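Putative phosphomethylpyrimidine kinase (Bacteroides thetaiotaomicron, PDB 3MBJ) probably phosphorylates pyridoxal and related vitamin B6 compounds with ATP, as a kinase of the ribokinase clan. Local coordinates at residues I28-S33 against K274-L279; D225-V230 against R247-I252; A218-T223 against E268-E273. One frame throughout, in Å; residues are numbered along the deposited sequence.

Interaction 1 of 3, residues I28-S33 against K274-L279; sequences IPILSS and KVLHNL. With ZN (zinc ion), chain B.
Leu276 puts its CD1 methyl into the corner between Ile30 and Ser33, 3.6 Å from Ser33 OG and 4.0 Å from Ile30 CG1, the Ile30 and Leu276 side chains meeting at a slant. Although its CB points past the helix, CG anti to the backbone N (chi1 -157°) carries the Leu276 branch back to it. Leu279 adds a looser touch, CD1 lying 4.5 Å from Ile30 CG2. The hydroxyl amid these methyls has polar partners: Ser33 OG donates to Ile30 O at 2.9 Å, 28° off the carbonyl plane. A water lies within hydrogen-bonding distance of both Ser33 OG (2.8 Å) and Leu276 O (2.9 Å) and may link the two segments. One residue on, His277 binds zinc through ND1 at 2.1 Å; Asp280 and the equivalent His277 and Asp280 of the second subunit complete the site, which therefore straddles the subunit interface. His277 NE2 is steadied by a hydrogen bond to Ser33 O of the second subunit, and Ser33 O here returns the bond. Among the surrounding elements, Ile30 packs on helix 223-236, Leu279 on Arg247 and Phe251 of helix 241-260, and Ile28 and Leu31 on strand 37-40.

Interaction 2 of 3, residues D225-V230 against R247-I252; sequences DTFTSV and RATQFI
In the hairpin of consecutive helices 223-236 and 241-260, Val230 fits against Ala248 with their CA atoms 5.1 Å apart. The axes of the two short segments run roughly antiparallel, at 141°, and approach to 8.7 Å, a separation that the small Ala248 side chain helps to permit. Val230 CG1 lies 3.5 Å from Ala248 CB. Its other branch, CG2, comes obliquely to the Phe251 ring, 3.6 Å from CD2. Thr226, with CG2 anti to the backbone N, sends that methyl to the edge of the same ring, in its plane and 3.7 Å from Phe251 CE2; the two side chains cross nearly at right angles. An alanine at Phe251 would remove the ring and would probably leave Thr226 CG2 and Val230 CG2 facing a gap between the helices. On the other flank Phe227 CE1 lies 3.8 Å from Ala248 CB, and the ring edge meets Thr249 CG2, the two side chains running alongside one another in the same direction. The threonine hydroxyls are occupied within their own helical regions, Thr226 OG1 with Gly222 O and Thr249 OG1 with Leu245 O. The seam therefore consists largely of methyls packed against the two phenyl rings, and its cohesion rests on apolar fit.

Interaction 3 of 3, residues A218-T223 against E268-E273; sequences AHYPGT and EGILLE. With SO4 (sulfate ion), chain F.
Tyr220 holds CG anti to its own carbonyl carbon (chi1 -55°) and Ile270 does likewise with CG1 (chi1 -71°), which brings the two side chains across each other at about a right angle, Tyr220 CB lying 3.9 Å from Ile270 CG1. The end of Ile270 goes further, its CD1 reaching 3.5 Å from Thr223 OG1, again crosswise. The Tyr220 ring comes obliquely against the backbone of Gly269, CD1 being 3.9 Å from Gly269 C. At the positive phi of Gly269 a CB would be pressed against the carbonyl O of the residue before, which by itself explains the glycine; Gly269 CA passes 3.9 Å from Pro221 O. One water ties the two segments, donating to Pro221 O at 2.7 Å and accepting from Ile270 N at 3.0 Å.

Residues Tyr220 to Thr223 form a type II beta turn, with Gly222 at the N-cap of helix 223-236. Thr223 closes it twice on Tyr220 O: its backbone N donates, and OG1 donates at 2.7 Å, in the carbonyl plane and on a lone pair. At this helix start Gly222 N grips the sulfate O3 at 3.0 Å, nearly straight (167°), while Thr223 N adds a weak bond and Gly224 N another bond. The arrangement is consistent with the Gly-Thr-Gly-Asp anion hole of ribokinase-like kinases, although the sulfate probably came from crystallisation. The loop containing Tyr220 follows strand 207-214 and leads into helix 223-236; its tyrosine packs on Ile256, Thr259 and Phe260 of helix 241-260, while 268-273 runs into the start of the short helix 272-275.

Overall arrangement
The three contacts form one continuous packing region around helices 223-236 and 241-260, their centres 10 Å apart between interactions 1 and 2, 11 Å between 2 and 3, and 14 Å between 1 and 3. Phe251 of interaction 2 meets both others: its CD1 is 3.5 Å from Leu279 CG and its CZ 3.6 Å from Leu272 CD1. Interactions 2 and 3 also share helix 223-236, whose start faces the sulfate and whose next turn packs in the hairpin; Ile252 CG2 lies 3.9 Å from Thr223 CG2. Interaction 1 holds the intersubunit zinc, with the Phe251 side chain about 8 Å from that of His277. Along the chain, interactions 2 and 3 are nested inside the loop closed by interaction 1.

Interaction 1 of 3, residues I28-S33 against K274-L279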
loop_
_atom_site.group_PDB
_atom_site.type_symbol
_atom_site.label_atom_id
_atom_site.label_comp_id
_atom_site.label_asym_id
_atom_site.label_seq_id
_atom_site.Cartn_x
_atom_site.Cartn_y
_atom_site.Cartn_z
ATOM N N ILE A 28 11.965 -20.065 -6.168
ATOM C CA ILE A 28 10.706 -19.910 -6.920
ATOM C C ILE A 28 9.804 -18.772 -6.349
ATOM O O ILE A 28 9.305 -17.929 -7.109
ATOM C CB ILE A 28 9.885 -21.226 -7.022
ATOM C CG1 ILE A 28 10.557 -22.182 -7.997
ATOM C CG2 ILE A 28 8.453 -20.943 -7.494
ATOM C CD1 ILE A 28 10.109 -23.643 -7.781
ATOM N N PRO A 29 9.541 -18.784 -5.031
ATOM C CA PRO A 29 8.599 -17.769 -4.511
ATOM C C PRO A 29 9.195 -16.365 -4.496
ATOM O O PRO A 29 8.514 -15.422 -4.821
ATOM C CB PRO A 29 8.278 -18.253 -3.079
ATOM C CG PRO A 29 9.403 -19.183 -2.729
ATOM C CD PRO A 29 9.732 -19.869 -4.055
ATOM N N ILE A 30 10.485 -16.241 -4.179
ATOM C CA ILE A 30 11.115 -14.950 -4.281
ATOM C C ILE A 30 11.063 -14.311 -5.691
ATOM O O ILE A 30 10.622 -13.161 -5.851
ATOM C CB ILE A 30 12.539 -14.992 -3.777
ATOM C CG1 ILE A 30 12.514 -15.262 -2.267
ATOM C CG2 ILE A 30 13.235 -13.661 -4.081
ATOM C CD1 ILE A 30 13.878 -15.497 -1.678
ATOM N N LEU A 31 11.557 -15.010 -6.697
ATOM C CA LEU A 31 11.674 -14.384 -8.014
ATOM C C LEU A 31 10.295 -14.230 -8.649
ATOM O O LEU A 31 10.031 -13.236 -9.325
ATOM C CB LEU A 31 12.648 -15.127 -8.923
ATOM C CG LEU A 31 14.156 -15.062 -8.590
ATOM C CD1 LEU A 31 14.907 -16.060 -9.463
ATOM C CD2 LEU A 31 14.756 -13.621 -8.792
ATOM N N SER A 32 9.387 -15.149 -8.352
ATOM C CA SER A 32 8.018 -14.980 -8.809
ATOM C C SER A 32 7.368 -13.734 -8.160
ATOM O O SER A 32 6.606 -12.986 -8.839
ATOM C CB SER A 32 7.226 -16.231 -8.514
ATOM O OG SER A 32 5.914 -15.996 -8.937
ATOM N N SER A 33 7.726 -13.450 -6.886
ATOM C CA SER A 33 7.097 -12.318 -6.171
ATOM C C SER A 33 7.700 -10.989 -6.658
ATOM O O SER A 33 7.075 -9.936 -6.514
ATOM C CB SER A 33 7.189 -12.440 -4.638
ATOM O OG SER A 33 8.507 -12.181 -4.124
ATOM N N LYS A 274 6.892 -14.478 6.231
ATOM C CA LYS A 274 6.540 -13.322 7.035
ATOM C C LYS A 274 7.141 -12.067 6.452
ATOM O O LYS A 274 6.687 -11.005 6.783
ATOM C CB LYS A 274 7.004 -13.429 8.484
ATOM C CG LYS A 274 6.382 -14.598 9.229
ATOM C CD LYS A 274 6.724 -14.606 10.748
ATOM C CE LYS A 274 5.442 -14.768 11.568
ATOM N NZ LYS A 274 5.446 -14.056 12.807
ATOM N N VAL A 275 8.164 -12.171 5.614
ATOM C CA VAL A 275 8.774 -10.973 5.021
ATOM C C VAL A 275 8.777 -10.879 3.488
ATOM O O VAL A 275 9.207 -9.890 2.966
ATOM C CB VAL A 275 10.227 -10.788 5.540
ATOM C CG1 VAL A 275 10.207 -10.599 7.088
ATOM C CG2 VAL A 275 11.120 -11.983 5.125
ATOM N N LEU A 276 8.262 -11.858 2.755
ATOM C CA LEU A 276 8.257 -11.781 1.294
ATOM C C LEU A 276 7.767 -10.428 0.756
ATOM O O LEU A 276 8.342 -9.877 -0.216
ATOM C CB LEU A 276 7.349 -12.844 0.719
ATOM C CG LEU A 276 7.588 -13.294 -0.701
ATOM C CD1 LEU A 276 9.078 -13.696 -0.946
ATOM C CD2 LEU A 276 6.673 -14.516 -0.951
ATOM N N HIS A 277 6.694 -9.903 1.326
ATOM C CA HIS A 277 6.125 -8.696 0.779
ATOM C C HIS A 277 6.848 -7.439 1.176
ATOM O O HIS A 277 6.523 -6.372 0.656
ATOM C CB HIS A 277 4.615 -8.574 1.031
ATOM C CG HIS A 277 3.822 -9.700 0.435
ATOM N ND1 HIS A 277 3.104 -9.570 -0.749
ATOM C CD2 HIS A 277 3.608 -10.967 0.866
ATOM C CE1 HIS A 277 2.539 -10.734 -1.052
ATOM N NE2 HIS A 277 2.790 -11.583 -0.074
ATOM N N ASN A 278 7.874 -7.543 2.032
ATOM C CA ASN A 278 8.703 -6.373 2.319
ATOM C C ASN A 278 9.311 -5.861 1.009
ATOM O O ASN A 278 9.513 -4.651 0.840
ATOM C CB ASN A 278 9.830 -6.696 3.313
ATOM C CG ASN A 278 9.328 -6.939 4.725
ATOM O OD1 ASN A 278 8.121 -7.105 4.956
ATOM N ND2 ASN A 278 10.263 -6.984 5.687
ATOM N N LEU A 279 9.665 -6.777 0.103
ATOM C CA LEU A 279 10.233 -6.406 -1.193
ATOM C C LEU A 279 9.307 -5.475 -2.012
ATOM O O LEU A 279 9.772 -4.786 -2.912
ATOM C CB LEU A 279 10.605 -7.656 -2.017
ATOM C CG LEU A 279 11.757 -8.485 -1.455
ATOM C CD1 LEU A 279 11.803 -9.910 -2.122
ATOM C CD2 LEU A 279 13.070 -7.683 -1.570
HETATM ZN ZN ZN B . 2.851 -8.027 -2.108
HETATM O O HOH W 1 7.660 -9.741 -3.045
#

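Interaction 2 of 3, residues D225-V230 against R247-I252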
loop_
_atom_site.group_PDB
_atom_site.type_symbol
_atom_site.label_atom_id
_atom_site.label_comp_id
_atom_site.label_asym_id
_atom_site.label_seq_id
_atom_site.Cartn_x
_atom_site.Cartn_y
_atom_site.Cartn_z
ATOM N N ASP A 225 21.006 -18.870 -0.914
ATOM C CA ASP A 225 20.052 -18.950 -2.027
ATOM C C ASP A 225 19.034 -17.794 -1.974
ATOM O O ASP A 225 18.595 -17.259 -3.010
ATOM C CB ASP A 225 19.287 -20.270 -2.007
ATOM C CG ASP A 225 20.183 -21.497 -2.185
ATOM O OD1 ASP A 225 21.098 -21.458 -3.009
ATOM O OD2 ASP A 225 19.931 -22.548 -1.553
ATOM N N THR A 226 18.657 -17.414 -0.761
ATOM C CA THR A 226 17.799 -16.261 -0.581
ATOM C C THR A 226 18.490 -14.969 -1.042
ATOM O O THR A 226 17.899 -14.179 -1.768
ATOM C CB THR A 226 17.317 -16.159 0.907
ATOM O OG1 THR A 226 16.704 -17.390 1.239
ATOM C CG2 THR A 226 16.260 -15.010 1.119
ATOM N N PHE A 227 19.718 -14.752 -0.578
ATOM C CA PHE A 227 20.473 -13.597 -0.969
ATOM C C PHE A 227 20.495 -13.484 -2.508
ATOM O O PHE A 227 20.097 -12.463 -3.092
ATOM C CB PHE A 227 21.892 -13.695 -0.431
ATOM C CG PHE A 227 22.729 -12.491 -0.721
ATOM C CD1 PHE A 227 22.596 -11.348 0.030
ATOM C CD2 PHE A 227 23.660 -12.514 -1.725
ATOM C CE1 PHE A 227 23.362 -10.229 -0.246
ATOM C CE2 PHE A 227 24.431 -11.389 -2.005
ATOM C CZ PHE A 227 24.277 -10.251 -1.270
ATOM N N THR A 228 20.946 -14.547 -3.153
ATOM C CA THR A 228 21.288 -14.463 -4.542
ATOM C C THR A 228 20.022 -14.393 -5.375
ATOM O O THR A 228 20.050 -13.805 -6.441
ATOM C CB THR A 228 22.207 -15.604 -4.963
ATOM O OG1 THR A 228 23.457 -15.483 -4.252
ATOM C CG2 THR A 228 22.480 -15.549 -6.449
ATOM N N SER A 229 18.914 -14.957 -4.872
ATOM C CA SER A 229 17.609 -14.766 -5.522
ATOM C C SER A 229 17.198 -13.304 -5.501
ATOM O O SER A 229 16.670 -12.823 -6.486
ATOM C CB SER A 229 16.484 -15.607 -4.875
ATOM O OG SER A 229 16.763 -16.992 -4.949
ATOM N N VAL A 230 17.463 -12.590 -4.393
ATOM C CA VAL A 230 17.084 -11.176 -4.314
ATOM C C VAL A 230 18.024 -10.332 -5.202
ATOM O O VAL A 230 17.562 -9.464 -5.959
ATOM C CB VAL A 230 16.934 -10.654 -2.846
ATOM C CG1 VAL A 230 16.751 -9.075 -2.794
ATOM C CG2 VAL A 230 15.833 -11.435 -2.080
ATOM N N ARG A 247 19.154 -4.024 -1.108
ATOM C CA ARG A 247 17.874 -4.717 -1.034
ATOM C C ARG A 247 18.002 -6.122 -0.515
ATOM O O ARG A 247 17.283 -6.517 0.401
ATOM C CB ARG A 247 17.202 -4.752 -2.387
ATOM C CG ARG A 247 16.661 -3.400 -2.772
ATOM C CD ARG A 247 15.839 -3.520 -4.050
ATOM N NE ARG A 247 14.525 -4.076 -3.793
ATOM C CZ ARG A 247 13.721 -4.470 -4.771
ATOM N NH1 ARG A 247 14.141 -4.431 -6.059
ATOM N NH2 ARG A 247 12.519 -4.946 -4.468
ATOM N N ALA A 248 18.928 -6.874 -1.093
ATOM C CA ALA A 248 19.160 -8.247 -0.675
ATOM C C ALA A 248 19.683 -8.368 0.783
ATOM O O ALA A 248 19.224 -9.250 1.518
ATOM C CB ALA A 248 20.079 -8.969 -1.661
ATOM N N THR A 249 20.609 -7.500 1.209
ATOM C CA THR A 249 21.139 -7.602 2.576
ATOM C C THR A 249 20.037 -7.212 3.580
ATOM O O THR A 249 19.884 -7.876 4.594
ATOM C CB THR A 249 22.371 -6.717 2.814
ATOM O OG1 THR A 249 22.065 -5.403 2.384
ATOM C CG2 THR A 249 23.547 -7.174 2.009
ATOM N N GLN A 250 19.245 -6.175 3.276
ATOM C CA GLN A 250 18.169 -5.724 4.172
ATOM C C GLN A 250 17.055 -6.743 4.255
ATOM O O GLN A 250 16.513 -6.988 5.315
ATOM C CB GLN A 250 17.589 -4.345 3.754
ATOM C CG GLN A 250 18.590 -3.202 4.040
ATOM C CD GLN A 250 18.041 -1.843 3.741
ATOM O OE1 GLN A 250 16.831 -1.600 3.871
ATOM N NE2 GLN A 250 18.918 -0.930 3.337
ATOM N N PHE A 251 16.748 -7.359 3.118
ATOM C CA PHE A 251 15.719 -8.377 3.070
ATOM C C PHE A 251 16.084 -9.558 3.961
ATOM O O PHE A 251 15.279 -9.981 4.796
ATOM C CB PHE A 251 15.526 -8.866 1.660
ATOM C CG PHE A 251 14.511 -9.928 1.545
ATOM C CD1 PHE A 251 13.159 -9.582 1.573
ATOM C CD2 PHE A 251 14.871 -11.246 1.403
ATOM C CE1 PHE A 251 12.169 -10.503 1.470
ATOM C CE2 PHE A 251 13.863 -12.244 1.284
ATOM C CZ PHE A 251 12.497 -11.844 1.337
ATOM N N ILE A 252 17.300 -10.069 3.792
ATOM C CA ILE A 252 17.813 -11.121 4.689
ATOM C C ILE A 252 17.780 -10.694 6.187
ATOM O O ILE A 252 17.358 -11.467 7.061
ATOM C CB ILE A 252 19.246 -11.519 4.340
ATOM C CG1 ILE A 252 19.331 -12.145 2.934
ATOM C CG2 ILE A 252 19.780 -12.506 5.394
ATOM C CD1 ILE A 252 18.506 -13.369 2.773
#

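Interaction 3 of 3, residues A218-T223 against E268-E273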
loop_
_atom_site.group_PDB
_atom_site.type_symbol
_atom_site.label_atom_id
_atom_site.label_comp_id
_atom_site.label_asym_id
_atom_site.label_seq_id
_atom_site.Cartn_x
_atom_site.Cartn_y
_atom_site.Cartn_z
ATOM N N ALA A 218 23.152 -16.744 14.406
ATOM C CA ALA A 218 22.302 -17.872 14.018
ATOM C C ALA A 218 22.579 -18.200 12.541
ATOM O O ALA A 218 22.757 -17.301 11.730
ATOM C CB ALA A 218 20.860 -17.532 14.245
ATOM N N HIS A 219 22.687 -19.482 12.220
ATOM C CA HIS A 219 22.856 -19.924 10.858
ATOM C C HIS A 219 21.512 -20.488 10.389
ATOM O O HIS A 219 20.971 -21.395 11.005
ATOM C CB HIS A 219 23.954 -20.997 10.765
ATOM C CG HIS A 219 24.054 -21.666 9.413
ATOM N ND1 HIS A 219 24.357 -20.973 8.257
ATOM C CD2 HIS A 219 23.897 -22.965 9.037
ATOM C CE1 HIS A 219 24.371 -21.809 7.229
ATOM N NE2 HIS A 219 24.105 -23.025 7.674
ATOM N N TYR A 220 20.980 -19.943 9.314
ATOM C CA TYR A 220 19.760 -20.479 8.707
ATOM C C TYR A 220 20.106 -20.985 7.315
ATOM O O TYR A 220 20.408 -20.175 6.426
ATOM C CB TYR A 220 18.675 -19.422 8.613
ATOM C CG TYR A 220 18.320 -18.761 9.906
ATOM C CD1 TYR A 220 17.386 -19.330 10.761
ATOM C CD2 TYR A 220 18.903 -17.550 10.273
ATOM C CE1 TYR A 220 17.045 -18.727 11.976
ATOM C CE2 TYR A 220 18.552 -16.929 11.488
ATOM C CZ TYR A 220 17.626 -17.531 12.322
ATOM O OH TYR A 220 17.283 -16.944 13.481
ATOM N N PRO A 221 20.115 -22.316 7.128
ATOM C CA PRO A 221 20.354 -22.864 5.813
ATOM C C PRO A 221 19.367 -22.268 4.801
ATOM O O PRO A 221 18.189 -22.055 5.113
ATOM C CB PRO A 221 20.125 -24.367 6.007
ATOM C CG PRO A 221 20.404 -24.601 7.455
ATOM C CD PRO A 221 19.887 -23.371 8.130
ATOM N N GLY A 222 19.876 -21.980 3.611
ATOM C CA GLY A 222 19.088 -21.307 2.576
ATOM C C GLY A 222 19.355 -19.818 2.469
ATOM O O GLY A 222 18.845 -19.179 1.564
ATOM N N THR A 223 20.170 -19.268 3.377
ATOM C CA THR A 223 20.467 -17.823 3.391
ATOM C C THR A 223 21.187 -17.392 2.104
ATOM O O THR A 223 20.859 -16.390 1.516
ATOM C CB THR A 223 21.246 -17.383 4.676
ATOM O OG1 THR A 223 20.361 -17.537 5.784
ATOM C CG2 THR A 223 21.556 -15.913 4.611
ATOM N N GLU A 268 15.088 -25.133 9.838
ATOM C CA GLU A 268 13.904 -24.808 9.060
ATOM C C GLU A 268 14.045 -23.547 8.186
ATOM O O GLU A 268 13.249 -23.363 7.274
ATOM C CB GLU A 268 12.662 -24.711 9.955
ATOM C CG GLU A 268 12.335 -26.023 10.616
ATOM C CD GLU A 268 10.933 -26.129 11.211
ATOM O OE1 GLU A 268 10.104 -25.210 11.094
ATOM O OE2 GLU A 268 10.668 -27.190 11.803
ATOM N N GLY A 269 15.055 -22.714 8.436
ATOM C CA GLY A 269 15.290 -21.527 7.619
ATOM C C GLY A 269 14.685 -20.252 8.173
ATOM O O GLY A 269 13.961 -20.249 9.178
ATOM N N ILE A 270 15.015 -19.145 7.515
ATOM C CA ILE A 270 14.389 -17.849 7.787
ATOM C C ILE A 270 12.861 -17.967 7.526
ATOM O O ILE A 270 12.455 -18.688 6.605
ATOM C CB ILE A 270 15.015 -16.813 6.833
ATOM C CG1 ILE A 270 16.452 -16.512 7.219
ATOM C CG2 ILE A 270 14.257 -15.513 6.807
ATOM C CD1 ILE A 270 17.257 -15.904 5.965
ATOM N N LEU A 271 12.016 -17.315 8.335
ATOM C CA LEU A 271 10.552 -17.330 8.098
ATOM C C LEU A 271 10.156 -16.431 6.874
ATOM O O LEU A 271 9.540 -15.371 6.994
ATOM C CB LEU A 271 9.776 -16.930 9.355
ATOM C CG LEU A 271 9.977 -17.889 10.537
ATOM C CD1 LEU A 271 9.397 -17.338 11.815
ATOM C CD2 LEU A 271 9.381 -19.276 10.246
ATOM N N LEU A 272 10.598 -16.857 5.720
ATOM C CA LEU A 272 10.488 -16.118 4.504
ATOM C C LEU A 272 9.103 -15.547 4.233
ATOM O O LEU A 272 8.974 -14.417 3.743
ATOM C CB LEU A 272 10.813 -17.074 3.362
ATOM C CG LEU A 272 10.865 -16.551 1.938
ATOM C CD1 LEU A 272 11.775 -15.304 1.865
ATOM C CD2 LEU A 272 11.391 -17.674 1.011
ATOM N N GLU A 273 8.075 -16.311 4.561
ATOM C CA GLU A 273 6.722 -15.898 4.230
ATOM C C GLU A 273 6.291 -14.682 5.046
ATOM O O GLU A 273 5.422 -13.931 4.594
ATOM C CB GLU A 273 5.710 -17.029 4.447
ATOM C CG GLU A 273 5.908 -18.197 3.514
ATOM C CD GLU A 273 7.090 -19.116 3.872
ATOM O OE1 GLU A 273 7.671 -19.106 4.987
ATOM O OE2 GLU A 273 7.448 -19.861 2.976
HETATM S S SO4 F . 23.545 -21.267 3.593
HETATM O O1 SO4 F . 24.885 -21.596 4.079
HETATM O O2 SO4 F . 22.967 -20.355 4.589
HETATM O O3 SO4 F . 22.791 -22.513 3.397
HETATM O O4 SO4 F . 23.635 -20.582 2.316
HETATM O O HOH W 2 16.735 -19.748 5.149
#